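PDB 4P47: TRAP dicarboxylate transporter, DctP subunit from Ochrobactrum anthropi, which probably binds a small organic acid in the periplasm and hands it to the membrane part of a TRAP transporter. Local coordinates for residues Glu198-Thr201 with Ala202-Gly206; Glu266-Asp269 with Tyr270-Val274; Glu299-Thr302 with Arg303-Ala307. All coordinates share one frame; numbering follows the deposited sequence.

Contact 1: Glu198-Thr201 with Ala202-Gly206; sequences ELYT and ALETG
The Tyr200 ring and the Glu204 carboxylate are the flat groups here, one helical turn apart. Their planes stand 70° from each other, and the two side chains cross at a slant. The touching atoms are Tyr200 CE1 and Glu204 OE1, 3.6 Å apart, with the oxygen oblique to the ring. Both side chains run with CG opposite the backbone N (chi1 175° in Tyr200 and -174° in Glu204). Beyond CG the glutamate is extended, which carries its carboxylate up to the ring. A water joins the two polar ends. It donates to Tyr200 OH at 2.7 Å and, weakly, to Glu204 OE2 at 3.4 Å. Tyr200 OH is also hydrogen-bonded to Glu225, so two partners grip the phenol oxygen.

Leu199 and Leu203 meet on another side of the same helix. Leu199 CD1 lies 3.8 Å from Leu203 CG. This is an ordinary i to i+4 apolar contact. Beneath the side chains four backbone bonds carry the helix. Leu203 N donates to Leu199 O at 2.9 Å, and Glu204 N donates to Tyr200 O at the same length. The helix stops at Gly206, which has positive phi. There Thr205 OG1 makes a weak bond to Ala202 O (3.3 Å).

The contact forms the last two turns of helix 196-205. Leu199 and Leu203 both rest on Gln211 of strand 210-213, and Leu199 also touches Phe223. Ala202 packs on Leu194 and Val208, in the loops before and after the helix. The helix therefore lies against the strand that follows it.

Contact 2: Glu266-Asp269 with Tyr270-Val274; sequences EARD and YQRKV
Arg268 lays its aliphatic chain over one face of the Arg272 guanidinium. Arg268 CD sits above that plane, toward the rim, 3.4 Å from Arg272 NH1. The two chains lie side by side and point the same way. Their guanidinium planes are only 8° apart. Arg268 NE is 3.5 Å from Arg272 NH1, so two like charges come close.

Nearby acids probably offset this charge. Arg268 bends at chi3 (77°), which turns NE and NH2 side-on to Asp269 OD1. Arg268 NE donates to Asp269 OD1 at 3.0 Å, and Arg268 NH2 donates to the same oxygen at 3.3 Å; OD1 lies in the guanidinium plane. Arg272 forms salt bridges with Asp121 and Asp125. With an alanine at Arg268, Asp269 would probably lose its salt-bridge partner and the Arg272 guanidinium the cover on one face.

On another side, Val274 CG2 lies over one face of the Tyr270 ring, which also makes a cation-pi contact with Lys50. Gln271 N donates to Ala267 O at 2.7 Å.

Apart from the Arg268-Asp269 salt bridge between sequence neighbours, these are i to i+4 contacts within the long helix 254-288, in a stretch predicted as coiled coil. Here the helix packs against helix 43-58 and strand 141-156 of the solute-binding fold.

Contact 3: Glu299-Thr302 with Arg303-Ala307; sequences EETT and RLRDA
Thr302 and Arg305 carry the polar side-chain contact, with one water between them. Thr302 OG1 lies at the edge of the Arg305 guanidinium, near its plane, and 3.2 Å from NH1. The water is 3.1 Å from Thr302 OG1, to which it is hydrogen-bonded. It also accepts a weak bond from Arg305 NH2, in the guanidinium plane. Each group has a further partner. Thr302 OG1 bonds to Pro298 O, one turn earlier, and Arg305 NH2 bonds to Phe112 O. The arginine is bent at chi3 (-61°), which folds its head back over the preceding turn. Thr301 O then lies over one face of the guanidinium.

Other contacts set carbon atoms against polar groups. Thr301 CG2 touches Arg305 NH2 at 3.5 Å, a methyl against the charged head. Thr302 and Asp306 lie side by side and point the same way, with Thr302 CG2 3.5 Å from Asp306 OD2. Glu300 bends at chi2 (57°), which brings OE2 to 3.8 Å from Leu304 CG. Leu304 itself packs on Phe112 and Leu296.

The charge contact is looser. Glu300 OE1 is 4.2 Å from Arg303 NE, beyond a salt bridge. The carboxylate and guanidinium planes are 25° apart. The nearest approach between these side chains is from OE1 to Arg303 CD.

Backbone bonds complete the turns. Arg305 N reaches Thr301 O at 2.8 Å in a nearly straight bond. Asp306 N reaches Thr302 O at 2.9 Å.

At the beginning of this helix, Glu300 N bonds to Thr297 OG1, so the threonine acts as N-cap. These residues make up most of the N-terminal part of helix 298-312, a partly buried helix that follows strand 292-295 after a short link in this solute-binding protein.

The three contacts come in series along the chain, each within a single helix. Contact 1 lies on helix 196-205, contact 2 on helix 254-288 and contact 3 on helix 298-312. None touches another. The centre of contact 1 is about 35 Å from that of contact 2 and about 30 Å from that of contact 3. Contacts 2 and 3 are also about 30 Å apart between centres. The mixed sheet connects their surroundings: helix 196-205 packs on strand 210-213, helix 254-288 packs on strand 141-156, and these two strands pair. Strand 292-295 joins the helices of contacts 2 and 3. The contacts thus mark widely separated helices of one solute-binding fold.

Contact 1: Glu198-Thr201 with Ala202-Gly206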
loop_
_atom_site.group_PDB
_atom_site.type_symbol
_atom_site.label_atom_id
_atom_site.label_comp_id
_atom_site.label_asym_id
_atom_site.label_seq_id
_atom_site.Cartn_x
_atom_site.Cartn_y
_atom_site.Cartn_z
ATOM N N GLU A 198 9.475 16.906 9.070
ATOM C CA GLU A 198 9.060 17.914 10.033
ATOM C C GLU A 198 7.924 17.453 10.946
ATOM O O GLU A 198 7.558 18.149 11.894
ATOM C CB GLU A 198 8.641 19.194 9.310
ATOM C CG GLU A 198 9.800 19.827 8.562
ATOM C CD GLU A 198 9.430 21.016 7.722
ATOM O OE1 GLU A 198 8.236 21.343 7.577
ATOM O OE2 GLU A 198 10.368 21.620 7.172
ATOM N N LEU A 199 7.381 16.267 10.675
ATOM C CA LEU A 199 6.145 15.819 11.290
ATOM C C LEU A 199 6.263 15.529 12.790
ATOM O O LEU A 199 5.408 15.954 13.556
ATOM C CB LEU A 199 5.601 14.593 10.533
ATOM C CG LEU A 199 4.251 14.018 10.991
ATOM C CD1 LEU A 199 3.193 15.095 11.169
ATOM C CD2 LEU A 199 3.791 12.948 9.995
ATOM N N TYR A 200 7.293 14.805 13.220
ATOM C CA TYR A 200 7.460 14.544 14.654
ATOM C C TYR A 200 7.398 15.849 15.463
ATOM O O TYR A 200 6.691 15.960 16.473
ATOM C CB TYR A 200 8.786 13.826 14.942
ATOM C CG TYR A 200 9.035 13.648 16.428
ATOM C CD1 TYR A 200 9.552 14.693 17.180
ATOM C CD2 TYR A 200 8.749 12.448 17.074
ATOM C CE1 TYR A 200 9.761 14.561 18.531
ATOM C CE2 TYR A 200 8.974 12.315 18.424
ATOM C CZ TYR A 200 9.484 13.380 19.141
ATOM O OH TYR A 200 9.702 13.243 20.502
ATOM N N THR A 201 8.138 16.856 15.013
ATOM C CA THR A 201 8.251 18.095 15.775
ATOM C C THR A 201 6.954 18.889 15.708
ATOM O O THR A 201 6.554 19.506 16.697
ATOM C CB THR A 201 9.443 18.963 15.318
ATOM O OG1 THR A 201 10.632 18.164 15.290
ATOM C CG2 THR A 201 9.654 20.115 16.265
ATOM N N ALA A 202 6.266 18.875 14.565
ATOM C CA ALA A 202 4.969 19.542 14.481
ATOM C C ALA A 202 3.932 18.869 15.389
ATOM O O ALA A 202 3.093 19.537 15.974
ATOM C CB ALA A 202 4.475 19.621 13.039
ATOM N N LEU A 203 3.997 17.541 15.509
ATOM C CA LEU A 203 3.142 16.836 16.461
ATOM C C LEU A 203 3.514 17.190 17.896
ATOM O O LEU A 203 2.654 17.373 18.746
ATOM C CB LEU A 203 3.214 15.321 16.256
ATOM C CG LEU A 203 2.668 14.792 14.919
ATOM C CD1 LEU A 203 3.068 13.357 14.744
ATOM C CD2 LEU A 203 1.175 14.945 14.812
ATOM N N GLU A 204 4.808 17.286 18.157
ATOM C CA GLU A 204 5.267 17.654 19.499
ATOM C C GLU A 204 4.751 19.037 19.903
ATOM O O GLU A 204 4.263 19.210 21.019
ATOM C CB GLU A 204 6.775 17.637 19.531
ATOM C CG GLU A 204 7.351 17.872 20.907
ATOM C CD GLU A 204 8.880 17.885 20.930
ATOM O OE1 GLU A 204 9.541 17.948 19.865
ATOM O OE2 GLU A 204 9.418 17.855 22.057
ATOM N N THR A 205 4.849 20.022 19.019
ATOM C CA THR A 205 4.432 21.382 19.379
ATOM C C THR A 205 2.914 21.511 19.370
ATOM O O THR A 205 2.357 22.430 19.979
ATOM C CB THR A 205 5.027 22.468 18.449
ATOM O OG1 THR A 205 4.473 22.336 17.145
ATOM C CG2 THR A 205 6.542 22.368 18.358
ATOM N N GLY A 206 2.236 20.587 18.702
ATOM C CA GLY A 206 0.786 20.605 18.672
ATOM C C GLY A 206 0.152 21.408 17.556
ATOM O O GLY A 206 -1.063 21.526 17.496
HETATM O O HOH W 1 9.039 14.584 22.804
#

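Contact 2: Glu266-Asp269 with Tyr270-Val274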
loop_
_atom_site.group_PDB
_atom_site.type_symbol
_atom_site.label_atom_id
_atom_site.label_comp_id
_atom_site.label_asym_id
_atom_site.label_seq_id
_atom_site.Cartn_x
_atom_site.Cartn_y
_atom_site.Cartn_z
ATOM N N GLU A 266 5.647 -16.438 -5.650
ATOM C CA GLU A 266 6.070 -17.152 -4.476
ATOM C C GLU A 266 6.572 -16.145 -3.423
ATOM O O GLU A 266 6.220 -16.235 -2.242
ATOM C CB GLU A 266 7.131 -18.216 -4.816
ATOM C CG GLU A 266 7.539 -19.049 -3.604
ATOM C CD GLU A 266 8.554 -20.135 -3.897
ATOM O OE1 GLU A 266 8.894 -20.363 -5.070
ATOM O OE2 GLU A 266 9.038 -20.723 -2.907
ATOM N N ALA A 267 7.364 -15.156 -3.837
ATOM C CA ALA A 267 7.857 -14.155 -2.900
ATOM C C ALA A 267 6.707 -13.329 -2.327
ATOM O O ALA A 267 6.752 -12.929 -1.175
ATOM C CB ALA A 267 8.896 -13.259 -3.542
ATOM N N ARG A 268 5.685 -13.079 -3.124
ATOM C CA ARG A 268 4.501 -12.362 -2.671
ATOM C C ARG A 268 3.900 -12.977 -1.423
ATOM O O ARG A 268 3.644 -12.280 -0.436
ATOM C CB ARG A 268 3.445 -12.340 -3.778
ATOM C CG ARG A 268 2.069 -11.869 -3.341
ATOM C CD ARG A 268 1.044 -12.132 -4.411
ATOM N NE ARG A 268 0.667 -13.547 -4.427
ATOM C CZ ARG A 268 -0.020 -14.131 -5.391
ATOM N NH1 ARG A 268 -0.397 -13.469 -6.464
ATOM N NH2 ARG A 268 -0.304 -15.421 -5.276
ATOM N N ASP A 269 3.648 -14.282 -1.458
ATOM C CA ASP A 269 2.938 -14.918 -0.348
ATOM C C ASP A 269 3.800 -14.854 0.906
ATOM O O ASP A 269 3.309 -14.611 2.020
ATOM C CB ASP A 269 2.606 -16.375 -0.650
ATOM C CG ASP A 269 1.682 -16.539 -1.835
ATOM O OD1 ASP A 269 1.063 -15.550 -2.277
ATOM O OD2 ASP A 269 1.580 -17.704 -2.312
ATOM N N TYR A 270 5.100 -15.041 0.729
ATOM C CA TYR A 270 6.046 -14.962 1.821
ATOM C C TYR A 270 6.137 -13.537 2.377
ATOM O O TYR A 270 6.160 -13.337 3.593
ATOM C CB TYR A 270 7.419 -15.432 1.303
ATOM C CG TYR A 270 8.604 -15.156 2.180
ATOM C CD1 TYR A 270 8.926 -15.982 3.247
ATOM C CD2 TYR A 270 9.424 -14.085 1.915
ATOM C CE1 TYR A 270 10.043 -15.717 4.046
ATOM C CE2 TYR A 270 10.517 -13.821 2.680
ATOM C CZ TYR A 270 10.828 -14.622 3.740
ATOM O OH TYR A 270 11.952 -14.310 4.479
ATOM N N GLN A 271 6.217 -12.556 1.487
ATOM C CA GLN A 271 6.361 -11.154 1.882
ATOM C C GLN A 271 5.152 -10.715 2.723
ATOM O O GLN A 271 5.286 -10.001 3.725
ATOM C CB GLN A 271 6.496 -10.255 0.646
ATOM C CG GLN A 271 6.838 -8.808 0.965
ATOM C CD GLN A 271 5.640 -7.955 1.334
ATOM O OE1 GLN A 271 4.525 -8.202 0.902
ATOM N NE2 GLN A 271 5.880 -6.921 2.127
ATOM N N ARG A 272 3.959 -11.136 2.329
ATOM C CA ARG A 272 2.742 -10.753 3.027
ATOM C C ARG A 272 2.749 -11.373 4.421
ATOM O O ARG A 272 2.364 -10.724 5.392
ATOM C CB ARG A 272 1.522 -11.208 2.232
ATOM C CG ARG A 272 1.236 -10.354 1.011
ATOM C CD ARG A 272 0.247 -11.051 0.120
ATOM N NE ARG A 272 -0.229 -10.215 -0.956
ATOM C CZ ARG A 272 -1.040 -10.654 -1.918
ATOM N NH1 ARG A 272 -1.357 -11.943 -1.992
ATOM N NH2 ARG A 272 -1.498 -9.827 -2.843
ATOM N N LYS A 273 3.193 -12.619 4.549
ATOM C CA LYS A 273 3.289 -13.232 5.871
ATOM C C LYS A 273 4.276 -12.490 6.773
ATOM O O LYS A 273 3.996 -12.244 7.954
ATOM C CB LYS A 273 3.703 -14.694 5.764
ATOM C CG LYS A 273 2.576 -15.608 5.383
ATOM C CD LYS A 273 3.108 -17.004 5.092
ATOM C CE LYS A 273 4.132 -17.448 6.137
ATOM N NZ LYS A 273 4.962 -18.582 5.651
ATOM N N VAL A 274 5.431 -12.125 6.233
ATOM C CA VAL A 274 6.431 -11.406 6.996
ATOM C C VAL A 274 5.877 -10.047 7.416
ATOM O O VAL A 274 6.046 -9.606 8.561
ATOM C CB VAL A 274 7.745 -11.216 6.184
ATOM C CG1 VAL A 274 8.677 -10.229 6.861
ATOM C CG2 VAL A 274 8.434 -12.561 5.987
#

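Contact 3: Glu299-Thr302 with Arg303-Ala307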
loop_
_atom_site.group_PDB
_atom_site.type_symbol
_atom_site.label_atom_id
_atom_site.label_comp_id
_atom_site.label_asym_id
_atom_site.label_seq_id
_atom_site.Cartn_x
_atom_site.Cartn_y
_atom_site.Cartn_z
ATOM N N GLU A 299 -19.461 -2.323 11.369
ATOM C CA GLU A 299 -20.617 -1.458 11.182
ATOM C C GLU A 299 -20.211 0.012 11.338
ATOM O O GLU A 299 -20.728 0.882 10.648
ATOM C CB GLU A 299 -21.762 -1.871 12.137
ATOM C CG GLU A 299 -22.388 -3.247 11.809
ATOM C CD GLU A 299 -21.580 -4.434 12.340
ATOM O OE1 GLU A 299 -20.616 -4.230 13.103
ATOM O OE2 GLU A 299 -21.910 -5.600 12.017
ATOM N N GLU A 300 -19.248 0.296 12.200
ATOM C CA GLU A 300 -18.745 1.648 12.285
ATOM C C GLU A 300 -17.928 2.015 11.024
ATOM O O GLU A 300 -18.021 3.130 10.523
ATOM C CB GLU A 300 -17.913 1.825 13.540
ATOM C CG GLU A 300 -17.333 3.194 13.646
ATOM C CD GLU A 300 -18.365 4.317 13.610
ATOM O OE1 GLU A 300 -19.448 4.180 14.222
ATOM O OE2 GLU A 300 -18.067 5.361 12.994
ATOM N N THR A 301 -17.143 1.073 10.512
ATOM C CA THR A 301 -16.457 1.271 9.243
ATOM C C THR A 301 -17.468 1.585 8.152
ATOM O O THR A 301 -17.260 2.504 7.357
ATOM C CB THR A 301 -15.633 0.038 8.872
ATOM O OG1 THR A 301 -14.583 -0.102 9.835
ATOM C CG2 THR A 301 -15.050 0.188 7.465
ATOM N N THR A 302 -18.565 0.840 8.115
ATOM C CA THR A 302 -19.580 1.083 7.107
ATOM C C THR A 302 -20.162 2.481 7.257
ATOM O O THR A 302 -20.436 3.162 6.284
ATOM C CB THR A 302 -20.667 0.009 7.192
ATOM O OG1 THR A 302 -20.115 -1.234 6.762
ATOM C CG2 THR A 302 -21.899 0.347 6.326
ATOM N N ARG A 303 -20.379 2.911 8.489
ATOM C CA ARG A 303 -20.899 4.251 8.753
ATOM C C ARG A 303 -19.957 5.333 8.186
ATOM O O ARG A 303 -20.403 6.327 7.599
ATOM C CB ARG A 303 -21.112 4.426 10.269
ATOM C CG ARG A 303 -21.984 5.584 10.713
ATOM C CD ARG A 303 -22.311 5.499 12.237
ATOM N NE ARG A 303 -23.317 4.477 12.521
ATOM C CZ ARG A 303 -24.633 4.691 12.505
ATOM N NH1 ARG A 303 -25.476 3.700 12.757
ATOM N NH2 ARG A 303 -25.102 5.893 12.239
ATOM N N LEU A 304 -18.645 5.127 8.331
ATOM C CA LEU A 304 -17.644 6.066 7.802
ATOM C C LEU A 304 -17.611 6.015 6.280
ATOM O O LEU A 304 -17.656 7.058 5.602
ATOM C CB LEU A 304 -16.248 5.754 8.352
ATOM C CG LEU A 304 -16.102 6.045 9.837
ATOM C CD1 LEU A 304 -14.801 5.471 10.351
ATOM C CD2 LEU A 304 -16.177 7.532 10.129
ATOM N N ARG A 305 -17.611 4.804 5.727
ATOM C CA ARG A 305 -17.632 4.624 4.289
ATOM C C ARG A 305 -18.842 5.327 3.667
ATOM O O ARG A 305 -18.720 6.043 2.673
ATOM C CB ARG A 305 -17.668 3.140 3.955
ATOM C CG ARG A 305 -17.555 2.849 2.464
ATOM C CD ARG A 305 -17.753 1.353 2.155
ATOM N NE ARG A 305 -16.761 0.519 2.808
ATOM C CZ ARG A 305 -16.989 -0.338 3.799
ATOM N NH1 ARG A 305 -18.208 -0.540 4.277
ATOM N NH2 ARG A 305 -15.978 -1.022 4.296
ATOM N N ASP A 306 -20.012 5.140 4.265
ATOM C CA ASP A 306 -21.241 5.724 3.724
ATOM C C ASP A 306 -21.213 7.248 3.835
ATOM O O ASP A 306 -21.706 7.949 2.954
ATOM C CB ASP A 306 -22.483 5.153 4.413
ATOM C CG ASP A 306 -22.738 3.685 4.052
ATOM O OD1 ASP A 306 -22.123 3.180 3.097
ATOM O OD2 ASP A 306 -23.564 3.048 4.735
ATOM N N ALA A 307 -20.619 7.775 4.900
ATOM C CA ALA A 307 -20.548 9.213 5.087
ATOM C C ALA A 307 -19.655 9.879 4.052
ATOM O O ALA A 307 -19.882 11.027 3.678
ATOM C CB ALA A 307 -20.078 9.554 6.503
HETATM O O HOH W 2 -17.420 -2.666 6.820
#